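Local coordinates for arginine decarboxylase, A207R protein (Paramecium bursaria Chlorella virus 1, PDB 2NVA) that decarboxylates arginine to agmatine with the help of pyridoxal 5'-phosphate, as a viral member of the eukaryotic ornithine decarboxylase-like family, at residues 52-57 with 259-264; 7-12 with 17-22. All blocks are in the same frame, centred on the assembly; numbering follows the deposited sequence.

How the contacts relate
Contact 1 ties the parallel alpha/beta barrel that carries the cofactor to the mixed beta-sheet domain, whereas contact 2 lays the N-terminal helix against that second domain. Their centres are 15 Å apart, and strands 18-22 and 262-274 run antiparallel as neighbours between them. Two probable hydrogen bonds join the pair directly: Ser-262 OG to Ser-22 OG at 2.8 Å and Val-21 N to Val-263 O at 3.0 Å. Contact 1 is the one nearer the cofactor site: the side chain of Leu-55 is about 11 Å from the bound agmatine-pyridoxal phosphate adduct, too far to touch it. Contact 2 lies away from the known binding sites.

Contact 1: 52-57 with 259-264; sequences DEVLLK and EHYSVL
Tyr-261 reaches from just ahead of strand 262-274 to the first turn of helix 53-61, and the whole contact runs through its phenol. The polar part is one hydrogen bond, in which Tyr-261 OH donates to Asp-52 OD1 over 2.7 Å. The hydroxyl comes from above the carboxylate plane, 50° out of it, while Leu-55 N uses the anti lone pair of OD1 at 3.0 Å. That second bond makes Asp-52 the N-cap of the helix, a role aspartate fills well: its short side chain, with CG anti to the backbone N (chi1 177°), turns back to meet an amide that has no carbonyl partner in the first turn. Two donors on OD1, with OD2 bonded to Tyr-371 OH, would probably favour the charged carboxylate.

The apolar part belongs to Leu-55. Its CD1 sits over the middle of the Tyr-261 ring, 3.9 Å from the centroid and 5° off the normal, a CH-pi contact, while CB lies 3.7 Å from CE2 of Tyr-261. A branched leucine suits this place, since one methyl covers a ring face while Asp-52 stays at the ring's edge, near its plane. Val-54 adds its CG1, 3.6 Å from Tyr-261 OH, beside the polar end.

Around this meeting, Val-27 of helix 24-37 touches both Leu-55 and Tyr-261, Pro-24 touches Val-54, and Ser-22 of strand 18-22 packs on the tyrosine, so the end of strand 18-22 and the start of helix 24-37 flank the junction of barrel and sheet domain.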
ATOM      1  N   ASP A  52      -8.561  13.783   5.801  1.00 12.27           N
ATOM      2  CA  ASP A  52      -8.227  15.171   5.521  1.00 12.44           C
ATOM      3  C   ASP A  52      -8.835  16.077   6.596  1.00 12.47           C
ATOM      4  O   ASP A  52     -10.035  16.028   6.855  1.00 12.88           O
ATOM      5  CB  ASP A  52      -8.751  15.536   4.126  1.00 12.09           C
ATOM      6  CG  ASP A  52      -8.513  16.988   3.777  1.00 13.50           C
ATOM      7  OD1 ASP A  52      -9.426  17.805   4.014  1.00 14.84           O
ATOM      8  OD2 ASP A  52      -7.412  17.308   3.281  1.00 13.73           O
ATOM      9  N   GLU A  53      -8.005  16.908   7.221  1.00 12.86           N
ATOM     10  CA  GLU A  53      -8.487  17.680   8.368  1.00 13.28           C
ATOM     11  C   GLU A  53      -9.563  18.725   8.049  1.00 13.12           C
ATOM     12  O   GLU A  53     -10.392  19.041   8.920  1.00 13.80           O
ATOM     13  CB  GLU A  53      -7.345  18.247   9.212  1.00 13.96           C
ATOM     14  CG  GLU A  53      -6.553  19.356   8.596  1.00 16.82           C
ATOM     15  CD  GLU A  53      -5.441  19.844   9.540  1.00 18.65           C
ATOM     16  OE1 GLU A  53      -5.326  21.065   9.759  1.00 18.15           O
ATOM     17  OE2 GLU A  53      -4.682  18.981  10.065  1.00 18.79           O
ATOM     18  N   VAL A  54      -9.561  19.239   6.821  1.00 12.87           N
ATOM     19  CA  VAL A  54     -10.626  20.162   6.391  1.00 13.05           C
ATOM     20  C   VAL A  54     -11.946  19.412   6.203  1.00 13.05           C
ATOM     21  O   VAL A  54     -13.011  19.922   6.562  1.00 13.26           O
ATOM     22  CB  VAL A  54     -10.214  20.936   5.109  1.00 12.77           C
ATOM     23  CG1 VAL A  54     -11.391  21.700   4.515  1.00 13.72           C
ATOM     24  CG2 VAL A  54      -9.074  21.897   5.434  1.00 13.41           C
ATOM     25  N   LEU A  55     -11.865  18.202   5.648  1.00 12.75           N
ATOM     26  CA  LEU A  55     -13.043  17.351   5.498  1.00 12.81           C
ATOM     27  C   LEU A  55     -13.661  17.047   6.866  1.00 12.59           C
ATOM     28  O   LEU A  55     -14.877  17.145   7.031  1.00 13.02           O
ATOM     29  CB  LEU A  55     -12.678  16.033   4.798  1.00 12.67           C
ATOM     30  CG  LEU A  55     -13.797  15.017   4.555  1.00 12.71           C
ATOM     31  CD1 LEU A  55     -14.909  15.604   3.689  1.00 13.24           C
ATOM     32  CD2 LEU A  55     -13.249  13.736   3.930  1.00 14.35           C
ATOM     33  N   LEU A  56     -12.815  16.691   7.829  1.00 12.70           N
ATOM     34  CA  LEU A  56     -13.293  16.336   9.157  1.00 12.72           C
ATOM     35  C   LEU A  56     -13.921  17.548   9.847  1.00 12.62           C
ATOM     36  O   LEU A  56     -14.951  17.416  10.505  1.00 12.83           O
ATOM     37  CB  LEU A  56     -12.165  15.757  10.007  1.00 12.85           C
ATOM     38  CG  LEU A  56     -11.503  14.457   9.539  1.00 13.24           C
ATOM     39  CD1 LEU A  56     -10.389  14.064  10.514  1.00 12.56           C
ATOM     40  CD2 LEU A  56     -12.508  13.311   9.378  1.00 13.55           C
ATOM     41  N   LYS A  57     -13.305  18.718   9.694  1.00 12.36           N
ATOM     42  CA  LYS A  57     -13.878  19.948  10.267  1.00 13.08           C
ATOM     43  C   LYS A  57     -15.225  20.283   9.625  1.00 13.00           C
ATOM     44  O   LYS A  57     -16.153  20.737  10.303  1.00 13.52           O
ATOM     45  CB  LYS A  57     -12.892  21.120  10.158  1.00 12.91           C
ATOM     46  CG  LYS A  57     -13.400  22.478  10.687  1.00 15.09           C
ATOM     47  CD  LYS A  57     -13.848  22.396  12.148  1.00 14.98           C
ATOM     48  CE  LYS A  57     -14.086  23.802  12.717  1.00 16.92           C
ATOM     49  NZ  LYS A  57     -14.870  23.765  14.014  1.00 16.96           N
ATOM     50  N   GLU A 259     -15.931  10.301  -1.678  1.00 13.03           N
ATOM     51  CA  GLU A 259     -15.606  10.057  -3.101  1.00 13.08           C
ATOM     52  C   GLU A 259     -15.453  11.354  -3.914  1.00 12.85           C
ATOM     53  O   GLU A 259     -14.420  11.574  -4.556  1.00 12.77           O
ATOM     54  CB  GLU A 259     -16.630   9.135  -3.763  1.00 13.22           C
ATOM     55  CG  GLU A 259     -16.348   8.882  -5.259  1.00 14.16           C
ATOM     56  CD  GLU A 259     -17.302   7.884  -5.907  1.00 15.82           C
ATOM     57  OE1 GLU A 259     -18.131   7.267  -5.198  1.00 15.53           O
ATOM     58  OE2 GLU A 259     -17.218   7.697  -7.149  1.00 15.68           O
ATOM     59  N   HIS A 260     -16.472  12.206  -3.870  1.00 12.25           N
ATOM     60  CA  HIS A 260     -16.529  13.378  -4.747  1.00 12.51           C
ATOM     61  C   HIS A 260     -15.850  14.603  -4.157  1.00 12.29           C
ATOM     62  O   HIS A 260     -15.844  15.675  -4.764  1.00 12.36           O
ATOM     63  CB  HIS A 260     -17.991  13.701  -5.087  1.00 12.39           C
ATOM     64  CG  HIS A 260     -18.727  12.545  -5.691  1.00 13.36           C
ATOM     65  ND1 HIS A 260     -18.340  11.958  -6.879  1.00 14.41           N
ATOM     66  CD2 HIS A 260     -19.824  11.870  -5.273  1.00 13.75           C
ATOM     67  CE1 HIS A 260     -19.163  10.961  -7.161  1.00 14.32           C
ATOM     68  NE2 HIS A 260     -20.077  10.895  -6.206  1.00 14.38           N
ATOM     69  N   TYR A 261     -15.286  14.439  -2.969  1.00 12.29           N
ATOM     70  CA  TYR A 261     -14.634  15.539  -2.276  1.00 12.57           C
ATOM     71  C   TYR A 261     -13.445  16.129  -3.048  1.00 12.76           C
ATOM     72  O   TYR A 261     -13.197  17.338  -2.999  1.00 12.75           O
ATOM     73  CB  TYR A 261     -14.175  15.065  -0.894  1.00 12.46           C
ATOM     74  CG  TYR A 261     -13.419  16.093  -0.055  1.00 12.32           C
ATOM     75  CD1 TYR A 261     -13.937  17.371   0.179  1.00 12.75           C
ATOM     76  CD2 TYR A 261     -12.200  15.755   0.561  1.00 11.81           C
ATOM     77  CE1 TYR A 261     -13.244  18.293   0.967  1.00 12.25           C
ATOM     78  CE2 TYR A 261     -11.511  16.649   1.339  1.00 10.91           C
ATOM     79  CZ  TYR A 261     -12.035  17.924   1.553  1.00 12.54           C
ATOM     80  OH  TYR A 261     -11.342  18.817   2.341  1.00 13.46           O
ATOM     81  N   SER A 262     -12.704  15.259  -3.729  1.00 12.62           N
ATOM     82  CA  SER A 262     -11.437  15.629  -4.349  1.00 12.35           C
ATOM     83  C   SER A 262     -11.323  15.135  -5.784  1.00 12.52           C
ATOM     84  O   SER A 262     -11.946  14.150  -6.158  1.00 11.90           O
ATOM     85  CB  SER A 262     -10.261  15.050  -3.549  1.00 12.43           C
ATOM     86  OG  SER A 262     -10.303  15.473  -2.195  1.00 13.80           O
ATOM     87  N   VAL A 263     -10.520  15.852  -6.574  1.00 12.72           N
ATOM     88  CA  VAL A 263      -9.970  15.302  -7.820  1.00 12.36           C
ATOM     89  C   VAL A 263      -8.464  15.200  -7.608  1.00 12.50           C
ATOM     90  O   VAL A 263      -7.923  15.896  -6.756  1.00 13.18           O
ATOM     91  CB  VAL A 263     -10.311  16.166  -9.074  1.00 12.95           C
ATOM     92  CG1 VAL A 263     -11.846  16.304  -9.242  1.00 11.77           C
ATOM     93  CG2 VAL A 263      -9.653  17.551  -9.004  1.00 13.85           C
ATOM     94  N   LEU A 264      -7.790  14.336  -8.359  1.00 12.04           N
ATOM     95  CA  LEU A 264      -6.332  14.204  -8.239  1.00 12.01           C
ATOM     96  C   LEU A 264      -5.674  14.563  -9.567  1.00 11.68           C
ATOM     97  O   LEU A 264      -5.898  13.900 -10.556  1.00 12.10           O
ATOM     98  CB  LEU A 264      -5.937  12.791  -7.805  1.00 12.27           C
ATOM     99  CG  LEU A 264      -4.436  12.487  -7.658  1.00 12.08           C
ATOM    100  CD1 LEU A 264      -3.695  13.508  -6.791  1.00 12.29           C
ATOM    101  CD2 LEU A 264      -4.262  11.066  -7.087  1.00 13.39           C
TER

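Contact 2: 7-12 with 17-22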
ATOM      1  N   ASN A   7      -6.652  27.054 -13.506  1.00 13.84           N
ATOM      2  CA  ASN A   7      -6.315  28.299 -12.814  1.00 13.22           C
ATOM      3  C   ASN A   7      -5.263  28.097 -11.730  1.00 13.29           C
ATOM      4  O   ASN A   7      -4.387  28.937 -11.551  1.00 13.06           O
ATOM      5  CB  ASN A   7      -7.557  28.977 -12.235  1.00 13.46           C
ATOM      6  CG  ASN A   7      -8.454  29.586 -13.313  1.00 13.70           C
ATOM      7  OD1 ASN A   7      -9.577  29.964 -13.016  1.00 16.05           O
ATOM      8  ND2 ASN A   7      -7.975  29.673 -14.559  1.00 13.55           N
ATOM      9  N   ILE A   8      -5.344  26.976 -11.012  1.00 13.04           N
ATOM     10  CA  ILE A   8      -4.330  26.625 -10.013  1.00 13.66           C
ATOM     11  C   ILE A   8      -2.948  26.484 -10.648  1.00 13.28           C
ATOM     12  O   ILE A   8      -1.950  26.965 -10.096  1.00 13.56           O
ATOM     13  CB  ILE A   8      -4.681  25.296  -9.293  1.00 13.47           C
ATOM     14  CG1 ILE A   8      -6.020  25.396  -8.559  1.00 14.96           C
ATOM     15  CG2 ILE A   8      -3.549  24.841  -8.359  1.00 14.54           C
ATOM     16  CD1 ILE A   8      -6.027  26.384  -7.429  1.00 17.31           C
ATOM     17  N   LEU A   9      -2.894  25.810 -11.794  1.00 13.22           N
ATOM     18  CA  LEU A   9      -1.631  25.599 -12.495  1.00 13.11           C
ATOM     19  C   LEU A   9      -1.036  26.920 -12.970  1.00 13.23           C
ATOM     20  O   LEU A   9       0.179  27.094 -12.927  1.00 13.55           O
ATOM     21  CB  LEU A   9      -1.817  24.658 -13.690  1.00 13.26           C
ATOM     22  CG  LEU A   9      -2.093  23.202 -13.320  1.00 11.98           C
ATOM     23  CD1 LEU A   9      -2.621  22.431 -14.530  1.00 12.15           C
ATOM     24  CD2 LEU A   9      -0.836  22.534 -12.715  1.00 13.67           C
ATOM     25  N   LYS A  10      -1.886  27.849 -13.417  1.00 12.68           N
ATOM     26  CA  LYS A  10      -1.395  29.156 -13.879  1.00 12.98           C
ATOM     27  C   LYS A  10      -0.912  30.027 -12.722  1.00 12.94           C
ATOM     28  O   LYS A  10       0.038  30.800 -12.863  1.00 12.73           O
ATOM     29  CB  LYS A  10      -2.468  29.876 -14.703  1.00 12.33           C
ATOM     30  CG  LYS A  10      -2.465  29.433 -16.181  1.00 14.55           C
ATOM     31  CD  LYS A  10      -3.637  30.044 -16.953  1.00 16.77           C
ATOM     32  CE  LYS A  10      -4.885  29.194 -16.762  1.00 17.39           C
ATOM     33  NZ  LYS A  10      -6.185  29.984 -16.860  1.00 17.68           N
ATOM     34  N   ALA A  11      -1.586  29.893 -11.582  1.00 12.97           N
ATOM     35  CA  ALA A  11      -1.237  30.635 -10.371  1.00 13.38           C
ATOM     36  C   ALA A  11      -0.012  30.045  -9.651  1.00 14.05           C
ATOM     37  O   ALA A  11       0.694  30.762  -8.936  1.00 14.50           O
ATOM     38  CB  ALA A  11      -2.440  30.696  -9.425  1.00 13.04           C
ATOM     39  N   HIS A  12       0.237  28.751  -9.857  1.00 13.86           N
ATOM     40  CA  HIS A  12       1.376  28.043  -9.268  1.00 14.45           C
ATOM     41  C   HIS A  12       2.193  27.390 -10.385  1.00 14.86           C
ATOM     42  O   HIS A  12       2.201  26.159 -10.513  1.00 15.06           O
ATOM     43  CB  HIS A  12       0.886  27.010  -8.233  1.00 14.64           C
ATOM     44  CG  HIS A  12       0.169  27.629  -7.082  1.00 15.52           C
ATOM     45  ND1 HIS A  12      -1.166  27.973  -7.133  1.00 16.76           N
ATOM     46  CD2 HIS A  12       0.607  28.012  -5.858  1.00 16.87           C
ATOM     47  CE1 HIS A  12      -1.522  28.541  -5.991  1.00 17.81           C
ATOM     48  NE2 HIS A  12      -0.463  28.569  -5.198  1.00 18.01           N
ATOM     49  N   LYS A  17       4.756  18.401  -7.805  1.00 13.83           N
ATOM     50  CA  LYS A  17       4.074  17.239  -7.211  1.00 13.79           C
ATOM     51  C   LYS A  17       2.653  17.100  -7.742  1.00 13.32           C
ATOM     52  O   LYS A  17       2.034  18.086  -8.130  1.00 12.83           O
ATOM     53  CB  LYS A  17       3.957  17.383  -5.693  1.00 13.91           C
ATOM     54  CG  LYS A  17       5.231  17.625  -4.938  1.00 14.57           C
ATOM     55  CD  LYS A  17       4.880  17.659  -3.451  1.00 15.39           C
ATOM     56  CE  LYS A  17       5.895  18.408  -2.639  1.00 17.70           C
ATOM     57  NZ  LYS A  17       7.190  17.689  -2.584  1.00 18.06           N
ATOM     58  N   SER A  18       2.128  15.874  -7.731  1.00 12.79           N
ATOM     59  CA  SER A  18       0.707  15.680  -7.976  1.00 12.79           C
ATOM     60  C   SER A  18      -0.065  16.392  -6.864  1.00 12.40           C
ATOM     61  O   SER A  18       0.491  16.659  -5.798  1.00 12.49           O
ATOM     62  CB  SER A  18       0.360  14.204  -8.008  1.00 12.77           C
ATOM     63  OG  SER A  18       0.629  13.604  -6.749  1.00 14.43           O
ATOM     64  N   PHE A  19      -1.323  16.731  -7.114  1.00 12.21           N
ATOM     65  CA  PHE A  19      -2.083  17.489  -6.107  1.00 12.25           C
ATOM     66  C   PHE A  19      -3.570  17.168  -6.125  1.00 12.41           C
ATOM     67  O   PHE A  19      -4.168  16.974  -7.188  1.00 12.43           O
ATOM     68  CB  PHE A  19      -1.827  19.016  -6.216  1.00 12.02           C
ATOM     69  CG  PHE A  19      -2.234  19.639  -7.546  1.00 12.22           C
ATOM     70  CD1 PHE A  19      -3.493  20.235  -7.700  1.00 12.80           C
ATOM     71  CD2 PHE A  19      -1.345  19.674  -8.627  1.00 12.60           C
ATOM     72  CE1 PHE A  19      -3.860  20.838  -8.916  1.00 13.08           C
ATOM     73  CE2 PHE A  19      -1.704  20.250  -9.847  1.00 12.47           C
ATOM     74  CZ  PHE A  19      -2.962  20.845  -9.995  1.00 12.44           C
ATOM     75  N   TYR A  20      -4.144  17.099  -4.927  1.00 12.59           N
ATOM     76  CA  TYR A  20      -5.582  16.967  -4.758  1.00 12.12           C
ATOM     77  C   TYR A  20      -6.200  18.351  -4.771  1.00 12.59           C
ATOM     78  O   TYR A  20      -5.631  19.279  -4.191  1.00 12.91           O
ATOM     79  CB  TYR A  20      -5.904  16.290  -3.426  1.00 13.08           C
ATOM     80  CG  TYR A  20      -5.521  14.834  -3.401  1.00 11.75           C
ATOM     81  CD1 TYR A  20      -6.439  13.844  -3.780  1.00 12.11           C
ATOM     82  CD2 TYR A  20      -4.250  14.440  -3.007  1.00 12.14           C
ATOM     83  CE1 TYR A  20      -6.091  12.496  -3.768  1.00 12.58           C
ATOM     84  CE2 TYR A  20      -3.885  13.089  -2.999  1.00 12.40           C
ATOM     85  CZ  TYR A  20      -4.809  12.124  -3.378  1.00 12.76           C
ATOM     86  OH  TYR A  20      -4.457  10.794  -3.357  1.00 12.39           O
ATOM     87  N   VAL A  21      -7.342  18.490  -5.444  1.00 12.19           N
ATOM     88  CA  VAL A  21      -8.148  19.713  -5.339  1.00 12.56           C
ATOM     89  C   VAL A  21      -9.434  19.310  -4.640  1.00 12.46           C
ATOM     90  O   VAL A  21     -10.232  18.544  -5.191  1.00 13.00           O
ATOM     91  CB  VAL A  21      -8.452  20.361  -6.719  1.00 12.34           C
ATOM     92  CG1 VAL A  21      -9.312  21.630  -6.546  1.00 12.88           C
ATOM     93  CG2 VAL A  21      -7.153  20.645  -7.470  1.00 13.30           C
ATOM     94  N   SER A  22      -9.616  19.825  -3.425  1.00 12.51           N
ATOM     95  CA  SER A  22     -10.679  19.358  -2.538  1.00 12.58           C
ATOM     96  C   SER A  22     -11.699  20.449  -2.292  1.00 12.67           C
ATOM     97  O   SER A  22     -11.327  21.611  -2.124  1.00 12.53           O
ATOM     98  CB  SER A  22     -10.068  18.893  -1.215  1.00 13.28           C
ATOM     99  OG  SER A  22      -9.126  17.858  -1.465  1.00 12.84           O
TER
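Phe-19 meets Leu-9 and Ile-8 where the N-terminal helix 2-11 packs on strand 18-22 of the mixed sheet, a local helix-on-strand contact in the beta domain across the four residues that connect the two segments. CD2 of Leu-9 lies at the edge of the ring, near its plane, 3.8 Å from Phe-19 CE2 and equally far from CZ. Ile-8 approaches obliquely, its CG2 4.1 Å from Phe-19 CE1. Both contacts are purely apolar, and two branched aliphatic side chains on successive helix positions can meet different atoms of one flat ring.

The ring gets there because Phe-19 CG stands between the backbone N and carbonyl carbon (chi1 61°), directing it from the strand toward the helix. Further out, Tyr-370 packs on Phe-19 edge-to-face and also touches Ile-8, Trp-344 meets the same phenylalanine, and Val-5 adds a contact from an earlier part of the helix. Backbone hydrogen bonding with Ala-265 of strand 262-274 holds Phe-19 in the sheet.

At the helix's C-terminal end, Ile-8 O takes two donors from His-12: the backbone N at 2.8 Å, and ND1 at 3.2 Å, lying in the carbonyl plane on a lone pair.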